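Local atomic coordinates of Isomerase/lactonizing enzyme (PDB entry 2NQL), a protein that belongs to the enolase superfamily, pairing a mandelate racemase/muconate lactonizing enzyme-type N-terminal domain with a TIM-barrel-like domain that holds a sodium ion. Residues A[95-106]-A[123-134]. Residues are numbered along the deposited sequence; the frame is centred on the assembly and turned at random.
Sequences ASDPSAVYDDLY and LAALDIALWDIA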
# COMPACT_ATOMS: atom_id res chain seq x y z
N ALA A 95 -5.91 -17.50 19.53
CA ALA A 95 -5.53 -16.18 20.00
C ALA A 95 -4.47 -16.21 21.10
O ALA A 95 -4.27 -15.22 21.80
CB ALA A 95 -6.80 -15.40 20.46
N SER A 96 -3.75 -17.33 21.23
CA SER A 96 -2.64 -17.43 22.19
C SER A 96 -1.49 -16.47 21.92
O SER A 96 -0.77 -16.05 22.85
CB SER A 96 -2.12 -18.88 22.31
OG SER A 96 -1.50 -19.31 21.11
N ASP A 97 -1.30 -16.11 20.66
CA ASP A 97 -0.25 -15.19 20.26
C ASP A 97 -0.79 -14.39 19.05
O ASP A 97 -0.44 -14.70 17.92
CB ASP A 97 0.99 -16.01 19.87
CG ASP A 97 2.24 -15.17 19.69
OD1 ASP A 97 2.18 -13.92 19.55
OD2 ASP A 97 3.33 -15.78 19.64
N PRO A 98 -1.65 -13.37 19.29
CA PRO A 98 -2.21 -12.63 18.13
C PRO A 98 -1.15 -12.03 17.20
O PRO A 98 -1.35 -12.00 15.96
CB PRO A 98 -3.08 -11.54 18.77
CG PRO A 98 -3.40 -12.08 20.19
CD PRO A 98 -2.16 -12.84 20.59
N SER A 99 -0.02 -11.59 17.76
CA SER A 99 1.00 -10.93 16.95
C SER A 99 1.69 -11.90 15.98
O SER A 99 2.06 -11.52 14.87
CB SER A 99 2.01 -10.18 17.79
OG SER A 99 1.36 -9.08 18.44
N ALA A 100 1.80 -13.15 16.40
CA ALA A 100 2.27 -14.22 15.52
C ALA A 100 1.34 -14.42 14.31
O ALA A 100 1.81 -14.59 13.18
CB ALA A 100 2.43 -15.54 16.30
N VAL A 101 0.03 -14.38 14.54
CA VAL A 101 -0.94 -14.49 13.44
C VAL A 101 -0.82 -13.29 12.48
O VAL A 101 -0.73 -13.50 11.25
CB VAL A 101 -2.39 -14.69 13.92
CG1 VAL A 101 -3.39 -14.69 12.72
CG2 VAL A 101 -2.54 -16.00 14.72
N TYR A 102 -0.79 -12.08 13.04
CA TYR A 102 -0.52 -10.86 12.26
C TYR A 102 0.72 -10.99 11.37
O TYR A 102 0.68 -10.70 10.16
CB TYR A 102 -0.40 -9.60 13.16
CG TYR A 102 0.07 -8.44 12.32
CD1 TYR A 102 -0.84 -7.70 11.53
CD2 TYR A 102 1.43 -8.12 12.24
CE1 TYR A 102 -0.39 -6.64 10.72
CE2 TYR A 102 1.89 -7.09 11.42
CZ TYR A 102 0.99 -6.36 10.66
OH TYR A 102 1.49 -5.34 9.87
N ASP A 103 1.83 -11.41 11.97
CA ASP A 103 3.11 -11.49 11.26
C ASP A 103 3.02 -12.51 10.12
O ASP A 103 3.55 -12.24 9.03
CB ASP A 103 4.26 -11.86 12.21
CG ASP A 103 4.73 -10.68 13.05
OD1 ASP A 103 4.48 -9.51 12.67
OD2 ASP A 103 5.38 -10.92 14.10
N ASP A 104 2.36 -13.64 10.36
CA ASP A 104 2.12 -14.62 9.28
C ASP A 104 1.30 -14.06 8.12
O ASP A 104 1.65 -14.29 6.95
CB ASP A 104 1.47 -15.89 9.81
CG ASP A 104 2.44 -16.76 10.62
OD1 ASP A 104 3.66 -16.45 10.62
OD2 ASP A 104 1.97 -17.71 11.26
N LEU A 105 0.23 -13.33 8.43
CA LEU A 105 -0.62 -12.75 7.39
C LEU A 105 0.12 -11.69 6.62
O LEU A 105 0.02 -11.63 5.39
CB LEU A 105 -1.93 -12.17 8.00
CG LEU A 105 -2.84 -13.13 8.75
CD1 LEU A 105 -4.08 -12.39 9.32
CD2 LEU A 105 -3.25 -14.31 7.89
N TYR A 106 0.85 -10.83 7.34
CA TYR A 106 1.68 -9.82 6.70
C TYR A 106 2.67 -10.43 5.72
O TYR A 106 2.82 -9.98 4.57
CB TYR A 106 2.41 -8.97 7.75
CG TYR A 106 3.20 -7.83 7.17
CD1 TYR A 106 2.59 -6.63 6.81
CD2 TYR A 106 4.59 -7.94 7.02
CE1 TYR A 106 3.35 -5.57 6.29
CE2 TYR A 106 5.34 -6.90 6.48
CZ TYR A 106 4.73 -5.72 6.14
OH TYR A 106 5.51 -4.72 5.63
N LEU A 123 -5.60 -6.34 7.79
CA LEU A 123 -4.88 -6.97 8.88
C LEU A 123 -5.20 -6.31 10.21
O LEU A 123 -5.30 -6.99 11.22
CB LEU A 123 -3.39 -6.98 8.64
CG LEU A 123 -2.85 -7.69 7.37
CD1 LEU A 123 -1.29 -7.72 7.41
CD2 LEU A 123 -3.44 -9.10 7.20
N ALA A 124 -5.38 -4.99 10.18
CA ALA A 124 -5.70 -4.22 11.38
C ALA A 124 -7.01 -4.70 12.00
O ALA A 124 -7.08 -4.96 13.23
CB ALA A 124 -5.76 -2.71 11.04
N ALA A 125 -8.04 -4.85 11.17
CA ALA A 125 -9.32 -5.34 11.66
C ALA A 125 -9.24 -6.75 12.27
O ALA A 125 -9.80 -7.02 13.35
CB ALA A 125 -10.40 -5.25 10.59
N LEU A 126 -8.52 -7.65 11.60
CA LEU A 126 -8.34 -9.01 12.11
C LEU A 126 -7.54 -9.04 13.40
O LEU A 126 -7.82 -9.85 14.27
CB LEU A 126 -7.63 -9.87 11.04
CG LEU A 126 -8.48 -10.04 9.77
CD1 LEU A 126 -7.64 -10.71 8.62
CD2 LEU A 126 -9.84 -10.80 9.97
N ASP A 127 -6.54 -8.17 13.49
CA ASP A 127 -5.63 -8.11 14.64
C ASP A 127 -6.40 -7.61 15.88
O ASP A 127 -6.27 -8.17 16.98
CB ASP A 127 -4.44 -7.22 14.33
CG ASP A 127 -3.41 -7.19 15.46
OD1 ASP A 127 -2.58 -8.13 15.55
OD2 ASP A 127 -3.41 -6.22 16.24
N ILE A 128 -7.22 -6.58 15.69
CA ILE A 128 -8.04 -6.06 16.80
C ILE A 128 -9.02 -7.16 17.31
O ILE A 128 -9.10 -7.41 18.52
CB ILE A 128 -8.80 -4.77 16.38
CG1 ILE A 128 -7.78 -3.65 16.09
CG2 ILE A 128 -9.84 -4.37 17.50
CD1 ILE A 128 -8.35 -2.44 15.31
N ALA A 129 -9.70 -7.85 16.40
CA ALA A 129 -10.63 -8.91 16.78
C ALA A 129 -9.93 -10.06 17.52
O ALA A 129 -10.46 -10.58 18.50
CB ALA A 129 -11.39 -9.41 15.60
N LEU A 130 -8.75 -10.46 17.04
CA LEU A 130 -7.99 -11.52 17.70
C LEU A 130 -7.48 -11.11 19.10
O LEU A 130 -7.56 -11.92 20.03
CB LEU A 130 -6.81 -11.98 16.82
CG LEU A 130 -6.30 -13.41 17.08
CD1 LEU A 130 -7.35 -14.49 16.84
CD2 LEU A 130 -5.10 -13.67 16.20
N TRP A 131 -6.99 -9.88 19.26
CA TRP A 131 -6.64 -9.40 20.61
C TRP A 131 -7.85 -9.29 21.55
O TRP A 131 -7.72 -9.54 22.76
CB TRP A 131 -5.92 -8.05 20.58
CG TRP A 131 -4.46 -8.12 20.26
CD1 TRP A 131 -3.83 -7.80 19.06
CD2 TRP A 131 -3.42 -8.53 21.15
NE1 TRP A 131 -2.46 -7.96 19.18
CE2 TRP A 131 -2.18 -8.43 20.44
CE3 TRP A 131 -3.40 -8.98 22.49
CZ2 TRP A 131 -0.95 -8.76 21.03
CZ3 TRP A 131 -2.16 -9.31 23.07
CH2 TRP A 131 -0.97 -9.21 22.33
N ASP A 132 -9.01 -8.93 20.99
CA ASP A 132 -10.29 -8.90 21.76
C ASP A 132 -10.57 -10.31 22.30
O ASP A 132 -10.85 -10.49 23.49
CB ASP A 132 -11.43 -8.41 20.86
CG ASP A 132 -12.74 -8.17 21.61
OD1 ASP A 132 -12.75 -8.14 22.86
OD2 ASP A 132 -13.78 -8.01 20.92
N ILE A 133 -10.49 -11.30 21.43
CA ILE A 133 -10.66 -12.71 21.82
C ILE A 133 -9.63 -13.14 22.87
O ILE A 133 -10.00 -13.75 23.90
CB ILE A 133 -10.68 -13.65 20.58
CG1 ILE A 133 -11.97 -13.43 19.77
CG2 ILE A 133 -10.61 -15.12 21.00
CD1 ILE A 133 -11.92 -14.01 18.34
N ALA A 134 -8.36 -12.81 22.64
CA ALA A 134 -7.26 -13.17 23.55
C ALA A 134 -7.58 -12.66 24.96
O ALA A 134 -7.44 -13.38 25.95
CB ALA A 134 -5.92 -12.59 23.05
O HOH W 1 -3.43 -10.62 14.85
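With CG anti to its carbonyl carbon (chi1 -81°), Trp131 turns one face of its indole toward Pro98, while Leu130, whose CG stands anti to the backbone N (chi1 -156°), sends CD2 between Pro98 and Val101. Both residues lie on helix 117-138, which runs antiparallel to helix 98-109 in the helical part of the enolase-type N-terminal domain; the axes of 98-106 and 123-134 approach to 9.7 Å, with their N-to-C directions 161° apart. Proline suits the first turn of a helix, where a backbone N-H would have no earlier-turn carbonyl to donate to, and its compact, puckered ring packs over one face of the indole: Pro98 CB sits 3.6 Å from the centroid of the five-membered ring of Trp131, a CH-pi contact. Just before it, Asp97 is the N-cap, OD1 accepting from Ala100 N. Leu130 CD2 reaches to 3.7 Å from Val101 CB, and small Ala95 allows close approach beside Ala134. At the other end, Leu123 forks: CD2 slides past Leu105, whereas CD1 lies 3.6 Å from Tyr102 CE1 and also meets Tyr106 at its ring edge. Strand 50-59 and helix 75-90 add Met57 and Leu86 to this apolar seam. The polar side faces helix 295-308, where Thr296 bonds Ser99 OG, Trp131 NE1 and Asp127 OD1. Buried Asp127 also joins the helices through one water, which donates to Pro98 O and to Asp127 OD1, at 2.7 Å each.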